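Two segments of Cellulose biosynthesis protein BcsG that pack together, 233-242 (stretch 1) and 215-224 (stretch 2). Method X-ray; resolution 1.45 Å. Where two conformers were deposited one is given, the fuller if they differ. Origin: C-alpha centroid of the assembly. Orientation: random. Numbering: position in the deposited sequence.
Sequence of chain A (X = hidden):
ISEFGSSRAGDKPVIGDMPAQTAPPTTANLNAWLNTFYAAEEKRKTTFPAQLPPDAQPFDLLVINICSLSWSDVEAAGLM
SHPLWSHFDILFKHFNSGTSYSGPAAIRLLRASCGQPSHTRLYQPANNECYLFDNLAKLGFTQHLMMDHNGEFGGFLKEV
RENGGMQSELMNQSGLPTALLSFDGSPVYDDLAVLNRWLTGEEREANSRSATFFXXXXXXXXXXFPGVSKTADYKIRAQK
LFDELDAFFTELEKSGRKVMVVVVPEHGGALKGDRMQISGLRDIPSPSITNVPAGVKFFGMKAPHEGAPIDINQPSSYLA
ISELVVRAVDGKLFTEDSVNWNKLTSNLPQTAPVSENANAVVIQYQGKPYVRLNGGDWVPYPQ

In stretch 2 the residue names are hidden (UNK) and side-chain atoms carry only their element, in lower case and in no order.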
ATOM      1  N   ASP A 233     -19.786 -13.906   5.079  0.70 11.42           N
ATOM      2  CA  ASP A 233     -19.885 -12.569   5.633  0.70 12.06           C
ATOM      3  C   ASP A 233     -18.515 -11.885   5.620  0.70 11.21           C
ATOM      4  O   ASP A 233     -17.488 -12.491   5.960  0.70 11.93           O
ATOM      5  CB  ASP A 233     -20.426 -12.621   7.055  0.70 13.89           C
ATOM      6  CG  ASP A 233     -20.958 -11.284   7.516  0.70 17.23           C
ATOM      7  OD1 ASP A 233     -22.142 -10.972   7.245  0.70 21.96           O
ATOM      8  OD2 ASP A 233     -20.191 -10.538   8.154  0.70 24.77           O
ATOM      9  N   TYR A 234     -18.508 -10.615   5.248  1.00 10.97           N
ATOM     10  CA  TYR A 234     -17.251  -9.847   5.231  1.00  9.97           C
ATOM     11  C   TYR A 234     -16.570  -9.837   6.614  1.00  9.88           C
ATOM     12  O   TYR A 234     -15.341 -10.026   6.686  1.00 10.35           O
ATOM     13  CB  TYR A 234     -17.498  -8.410   4.768  1.00 10.14           C
ATOM     14  CG  TYR A 234     -16.223  -7.571   4.628  1.00  9.37           C
ATOM     15  CD1 TYR A 234     -15.658  -6.906   5.718  1.00  9.59           C
ATOM     16  CD2 TYR A 234     -15.619  -7.408   3.388  1.00  9.65           C
ATOM     17  CE1 TYR A 234     -14.488  -6.175   5.595  1.00 10.20           C
ATOM     18  CE2 TYR A 234     -14.461  -6.652   3.240  1.00  9.88           C
ATOM     19  CZ  TYR A 234     -13.921  -6.019   4.351  1.00  9.48           C
ATOM     20  OH  TYR A 234     -12.781  -5.262   4.237  1.00 11.24           O
ATOM     21  N   LYS A 235     -17.310  -9.608   7.695  0.70 10.47           N
ATOM     22  CA  LYS A 235     -16.638  -9.519   8.981  0.70 10.55           C
ATOM     23  C   LYS A 235     -16.049 -10.880   9.406  0.70 10.23           C
ATOM     24  O   LYS A 235     -15.018 -10.915  10.087  0.70 10.28           O
ATOM     25  CB  LYS A 235     -17.515  -8.915  10.070  0.70 13.03           C
ATOM     26  CG  LYS A 235     -18.670  -9.767  10.540  0.70 15.90           C
ATOM     27  CD  LYS A 235     -19.428  -9.080  11.697  0.70 19.30           C
ATOM     28  CE  LYS A 235     -20.205  -7.845  11.296  0.70 24.02           C
ATOM     29  NZ  LYS A 235     -21.049  -7.982  10.075  0.70 30.60           N
ATOM     30  N   ILE A 236     -16.677 -11.992   8.982  1.00 10.28           N
ATOM     31  CA  ILE A 236     -16.102 -13.306   9.251  1.00 10.19           C
ATOM     32  C   ILE A 236     -14.791 -13.497   8.495  1.00  9.74           C
ATOM     33  O   ILE A 236     -13.783 -13.923   9.087  1.00  9.50           O
ATOM     34  CB  ILE A 236     -17.106 -14.424   8.866  1.00 10.79           C
ATOM     35  CG1 ILE A 236     -18.334 -14.387   9.790  1.00 11.79           C
ATOM     36  CG2 ILE A 236     -16.442 -15.819   8.843  1.00 12.24           C
ATOM     37  CD1 ILE A 236     -18.069 -14.808  11.249  1.00 13.81           C
ATOM     38  N   ARG A 237     -14.783 -13.107   7.218  1.00  9.43           N
ATOM     39  CA  ARG A 237     -13.559 -13.224   6.431  1.00  9.63           C
ATOM     40  C   ARG A 237     -12.462 -12.311   6.936  1.00  8.71           C
ATOM     41  O   ARG A 237     -11.274 -12.676   6.920  1.00  9.38           O
ATOM     42  CB  ARG A 237     -13.854 -12.995   4.956  1.00  9.18           C
ATOM     43  CG  ARG A 237     -14.656 -14.155   4.347  1.00  9.83           C
ATOM     44  CD  ARG A 237     -14.952 -13.846   2.903  1.00 10.69           C
ATOM     45  NE  ARG A 237     -16.022 -12.860   2.812  1.00 11.22           N
ATOM     46  CZ  ARG A 237     -16.141 -11.947   1.851  1.00 11.55           C
ATOM     47  NH1 ARG A 237     -15.144 -11.755   0.976  1.00 12.97           N
ATOM     48  NH2 ARG A 237     -17.206 -11.152   1.827  1.00 13.42           N
ATOM     49  N   ALA A 238     -12.847 -11.099   7.341  1.00  8.27           N
ATOM     50  CA  ALA A 238     -11.834 -10.129   7.813  1.00  9.21           C
ATOM     51  C   ALA A 238     -11.273 -10.574   9.155  1.00  8.85           C
ATOM     52  O   ALA A 238     -10.055 -10.541   9.343  1.00  9.48           O
ATOM     53  CB  ALA A 238     -12.430  -8.733   7.876  1.00  9.30           C
ATOM     54  N   GLN A 239     -12.135 -11.031  10.088  1.00  9.06           N
ATOM     55  CA  GLN A 239     -11.633 -11.593  11.333  1.00  9.34           C
ATOM     56  C   GLN A 239     -10.673 -12.759  11.072  1.00  9.49           C
ATOM     57  O   GLN A 239      -9.617 -12.845  11.724  1.00  9.28           O
ATOM     58  CB  GLN A 239     -12.829 -12.050  12.180  1.00 10.14           C
ATOM     59  CG  GLN A 239     -12.412 -12.731  13.483  1.00 10.60           C
ATOM     60  CD  GLN A 239     -11.917 -11.775  14.559  1.00 10.41           C
ATOM     61  OE1 GLN A 239     -12.373 -10.605  14.645  1.00 12.55           O
ATOM     62  NE2 GLN A 239     -11.018 -12.273  15.428  1.00 12.68           N
ATOM     63  N   LYS A 240     -11.043 -13.669  10.161  1.00  9.56           N
ATOM     64  CA  LYS A 240     -10.200 -14.811   9.842  1.00  9.70           C
ATOM     65  C   LYS A 240      -8.852 -14.349   9.321  1.00  9.95           C
ATOM     66  O   LYS A 240      -7.808 -14.837   9.755  1.00 10.73           O
ATOM     67  CB  LYS A 240     -10.907 -15.691   8.802  1.00 10.96           C
ATOM     68  CG  LYS A 240     -10.081 -16.861   8.266  1.00 11.57           C
ATOM     69  CD  LYS A 240     -10.962 -17.708   7.362  1.00 12.69           C
ATOM     70  CE  LYS A 240     -10.249 -18.910   6.754  1.00 17.48           C
ATOM     71  NZ  LYS A 240     -10.354 -20.118   7.578  1.00 19.27           N
ATOM     72  N   LEU A 241      -8.866 -13.384   8.394  1.00  9.03           N
ATOM     73  CA  LEU A 241      -7.613 -12.858   7.849  1.00  9.91           C
ATOM     74  C   LEU A 241      -6.759 -12.209   8.938  1.00  9.67           C
ATOM     75  O   LEU A 241      -5.553 -12.454   9.014  1.00 10.30           O
ATOM     76  CB  LEU A 241      -7.911 -11.825   6.748  1.00  9.56           C
ATOM     77  CG  LEU A 241      -6.665 -11.108   6.188  1.00  9.89           C
ATOM     78  CD1 LEU A 241      -5.641 -12.081   5.580  1.00 11.75           C
ATOM     79  CD2 LEU A 241      -7.093 -10.059   5.177  1.00 11.90           C
ATOM     80  N   PHE A 242      -7.390 -11.377   9.772  1.00  9.12           N
ATOM     81  CA  PHE A 242      -6.614 -10.660  10.769  1.00  9.04           C
ATOM     82  C   PHE A 242      -6.061 -11.626  11.809  1.00  8.95           C
ATOM     83  O   PHE A 242      -4.933 -11.455  12.267  1.00  9.67           O
ATOM     84  CB  PHE A 242      -7.448  -9.566  11.436  1.00  9.70           C
ATOM     85  CG  PHE A 242      -7.982  -8.513  10.482  1.00 10.16           C
ATOM     86  CD1 PHE A 242      -7.438  -8.307   9.218  1.00 10.59           C
ATOM     87  CD2 PHE A 242      -9.041  -7.690  10.903  1.00 11.98           C
ATOM     88  CE1 PHE A 242      -7.992  -7.336   8.388  1.00 11.92           C
ATOM     89  CE2 PHE A 242      -9.589  -6.724  10.062  1.00 11.71           C
ATOM     90  CZ  PHE A 242      -9.045  -6.545   8.801  1.00 12.14           C
ATOM     91  N   UNK A 215      -0.112 -10.754  -2.888  1.00  8.49           N
ATOM     92  CA  UNK A 215      -1.447 -10.201  -3.094  1.00  8.11           C
ATOM     93  C   UNK A 215      -2.523 -11.171  -2.593  1.00  8.32           C
ATOM     94  O   UNK A 215      -2.461 -12.367  -2.862  1.00  9.70           O
ATOM     95  o   UNK A 215      -3.983  -9.844  -5.149  1.00  9.88           O
ATOM     96  c   UNK A 215      -3.016  -9.184  -4.780  1.00  9.28           C
ATOM     97  n   UNK A 215      -3.082  -7.866  -4.549  1.00  9.86           N
ATOM     98  c   UNK A 215      -1.681  -9.838  -4.576  1.00  9.67           C
ATOM     99  N   UNK A 216      -3.464 -10.630  -1.814  1.00  9.73           N
ATOM    100  CA  UNK A 216      -4.482 -11.403  -1.095  1.00 10.17           C
ATOM    101  C   UNK A 216      -5.889 -10.997  -1.482  1.00  9.22           C
ATOM    102  O   UNK A 216      -6.244  -9.831  -1.362  1.00 10.64           O
ATOM    103  c   UNK A 216      -3.115 -11.644   1.117  1.00 11.06           C
ATOM    104  c   UNK A 216      -3.349 -11.761   2.617  1.00 12.22           C
ATOM    105  c   UNK A 216      -4.372 -11.173   0.444  1.00 11.06           C
ATOM    106  c   UNK A 216      -1.983 -10.674   0.845  1.00 12.45           C
ATOM    107  N   UNK A 217      -6.696 -11.984  -1.845  1.00  9.36           N
ATOM    108  CA  UNK A 217      -8.057 -11.787  -2.319  1.00 11.50           C
ATOM    109  C   UNK A 217      -9.237 -12.198  -1.386  1.00 10.31           C
ATOM    110  O   UNK A 217     -10.385 -12.090  -1.819  1.00 11.34           O
ATOM    111  c   UNK A 217      -8.762 -10.842  -5.231  1.00 21.34           C
ATOM    112  c   UNK A 217      -9.171 -12.206  -4.669  1.00 16.41           C
ATOM    113  c   UNK A 217      -9.264 -13.242  -5.785  1.00 21.58           C
ATOM    114  c   UNK A 217      -8.175 -12.652  -3.622  1.00 14.20           C
ATOM    115  N   UNK A 218      -9.003 -12.644  -0.122  1.00  9.22           N
ATOM    116  CA  UNK A 218     -10.170 -13.225   0.566  1.00  9.68           C
ATOM    117  C   UNK A 218     -11.321 -12.257   0.829  1.00  9.64           C
ATOM    118  O   UNK A 218     -12.463 -12.710   0.961  1.00 10.09           O
ATOM    119  c   UNK A 218      -7.822 -12.616   0.769  1.00  9.02           C
ATOM    120  c   UNK A 218      -9.581 -13.739   1.877  1.00 10.55           C
ATOM    121  c   UNK A 218      -8.436 -12.828   2.141  1.00  9.83           C
ATOM    122  N   UNK A 219     -11.034 -10.953   0.913  1.00  9.07           N
ATOM    123  CA  UNK A 219     -12.081  -9.988   1.251  1.00 10.13           C
ATOM    124  C   UNK A 219     -12.843  -9.518   0.019  1.00 10.41           C
ATOM    125  O   UNK A 219     -13.778  -8.746   0.144  1.00 11.14           O
ATOM    126  c   UNK A 219     -11.484  -8.794   2.005  1.00 10.36           C
ATOM    127  c   UNK A 219     -10.687  -9.203   3.242  1.00  9.74           C
ATOM    128  c   UNK A 219     -10.231  -7.918   3.945  1.00 10.36           C
ATOM    129  c   UNK A 219     -11.442 -10.132   4.198  1.00 11.94           C
ATOM    130  N   UNK A 220     -12.465  -9.989  -1.184  1.00 10.25           N
ATOM    131  CA  UNK A 220     -13.206  -9.578  -2.380  1.00 11.32           C
ATOM    132  C   UNK A 220     -14.657 -10.047  -2.332  1.00 12.94           C
ATOM    133  O   UNK A 220     -14.955 -11.130  -1.855  1.00 11.86           O
ATOM    134  c   UNK A 220     -12.533 -10.140  -3.623  1.00 13.31           C
ATOM    135  c   UNK A 220     -13.025  -9.530  -4.919  1.00 14.39           C
ATOM    136  n   UNK A 220     -13.276  -8.491  -6.837  1.00 16.09           N
ATOM    137  c   UNK A 220     -14.409  -9.131  -6.601  1.00 17.89           C
ATOM    138  n   UNK A 220     -14.293  -9.759  -5.445  1.00 16.31           N
ATOM    139  c   UNK A 220     -12.410  -8.705  -5.789  1.00 15.04           C
ATOM    140  N   UNK A 221     -15.567  -9.210  -2.837  1.00 12.83           N
ATOM    141  CA  UNK A 221     -16.975  -9.572  -2.917  1.00 15.14           C
ATOM    142  C   UNK A 221     -17.173 -10.915  -3.670  1.00 14.91           C
ATOM    143  O   UNK A 221     -16.427 -11.248  -4.600  1.00 16.75           O
ATOM    144  o   UNK A 221     -19.946  -7.587  -3.773  1.00 31.87           O
ATOM    145  o   UNK A 221     -19.680  -9.300  -2.368  1.00 29.66           O
ATOM    146  c   UNK A 221     -19.236  -8.451  -3.216  1.00 26.76           C
ATOM    147  c   UNK A 221     -17.765  -8.448  -3.604  1.00 19.53           C
ATOM    148  N   UNK A 222     -18.159 -11.682  -3.231  1.00 15.10           N
ATOM    149  CA  UNK A 222     -18.527 -12.896  -3.944  1.00 15.63           C
ATOM    150  C   UNK A 222     -17.811 -14.157  -3.514  1.00 17.51           C
ATOM    151  O   UNK A 222     -18.106 -15.221  -4.029  1.00 20.15           O
ATOM    152  N   UNK A 223     -16.842 -14.052  -2.605  1.00 14.83           N
ATOM    153  CA  UNK A 223     -16.128 -15.233  -2.123  1.00 12.89           C
ATOM    154  C   UNK A 223     -16.983 -15.990  -1.139  1.00 12.91           C
ATOM    155  O   UNK A 223     -17.696 -15.407  -0.318  1.00 16.21           O
ATOM    156  c   UNK A 223     -13.787 -14.311  -2.380  1.00 14.70           C
ATOM    157  n   UNK A 223     -12.737 -13.739  -1.825  1.00 14.86           N
ATOM    158  c   UNK A 223     -14.840 -14.838  -1.420  1.00 13.21           C
ATOM    159  o   UNK A 223     -13.922 -14.408  -3.616  1.00 18.48           O
ATOM    160  N   UNK A 224     -16.907 -17.314  -1.212  1.00 12.49           N
ATOM    161  CA  UNK A 224     -17.714 -18.168  -0.335  1.00 12.78           C
ATOM    162  C   UNK A 224     -16.935 -19.361   0.193  1.00 11.57           C
ATOM    163  O   UNK A 224     -15.952 -19.768  -0.398  1.00 13.40           O
ATOM    164  n   UNK A 224     -18.550 -18.512  -3.544  1.00 23.11           N
ATOM    165  c   UNK A 224     -18.704 -19.258  -2.389  1.00 20.97           C
ATOM    166  c   UNK A 224     -18.556 -20.560  -2.756  1.00 23.09           C
ATOM    167  n   UNK A 224     -18.314 -20.575  -4.116  1.00 25.95           N
ATOM    168  c   UNK A 224     -18.323 -19.331  -4.567  1.00 24.97           C
ATOM    169  c   UNK A 224     -18.963 -18.636  -1.060  1.00 18.39           C
TER
HETATM  170  O   HOH W   1     -16.782  -8.693   0.196  0.70 22.92           O

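Position 215 has four side-chain atoms: two carbons, the second carrying one oxygen and one nitrogen. That is an amide on a short stem. It lies in a strand, out of reach of stretch 1. Asn and Asp share this shape, and the nitrogen decides for Asn215.

Position 216 has four carbons, forked at the second. One branch end lies 3.8 Å from Leu241 CD1. The fork beyond the first carbon marks leucine, not isoleucine. This is Leu216, and the touching atom is CD2.

Position 217 again has four carbons forked at the second, so it is Leu217. Its side chain does not reach stretch 1. Its backbone opens a type I turn that ends at position 220, closed by a bond from N of 220 to Leu217 O at 3.0 Å.

Position 218 has three carbons that close a ring onto the backbone nitrogen. One ring carbon lies 4.3 Å from Leu241 CD2. Only proline closes such a ring, so the residue is Pro218, and the touching carbon is CG. Its phi of -64° suits the turn.

Position 219 has four carbons forked at the second. They lie among Tyr234, Arg237, Ala238 and Leu241. This is Leu219, with chi1 m and chi2 t. CD2 sits 3.6 Å from Ala238 N and 3.8 Å from Arg237 CB. CD1 is 3.7 Å from Tyr234 OH and 4.0 Å from Leu241 CD2.

Position 220 has one carbon and then a five-membered ring of three carbons and two nitrogens, an imidazole. This is His220. The CA-to-CB bond points away from stretch 1. Its ND1 donates to the backbone O of position 221 at 2.7 Å.

Position 221 has two carbons, the second carrying two oxygens. The carboxylate makes it Asp221. It is exposed, and its CA-to-CB bond points away from stretch 1.

Position 222 has no side-chain atoms, so it is Gly222. Its phi/psi of 90/-5 would jam a CB against the carbonyl O of Asp221. The residue lies within a type II turn from His220 to position 223.

Position 223 has two carbons, the second carrying one oxygen and one nitrogen. CB is 3.9 Å from Arg237 NH1. The nitrogen has two backbone oxygens near it, which suits an amide donor: Asn223. Its ND2 bonds Pro218 O at 3.0 Å and, weakly, Leu217 O at 2.9 Å.

Position 224 has one carbon and then a five-membered ring of three carbons and two nitrogens, with no contact to stretch 1. It is His224. Its ND1 makes a weak bond to Gly222 O at 3.4 Å.

The contact joins a greasy patch to a polar clasp. Leu219 fits against the helix, while Leu216 and Pro218 meet Leu241. Arg237 reaches into the loop, and its NH1 donates to Pro218 O at 2.8 Å and His220 O at 2.9 Å. Water 1 accepts from Arg237 NH2 and donates to Leu219 O, both at 3.0 Å. Asn223 shares Pro218 O with Arg237, so one carbonyl ties the loop to itself and to the helix.

Stretch 2, residues 215-224: NLLPLHDGNH
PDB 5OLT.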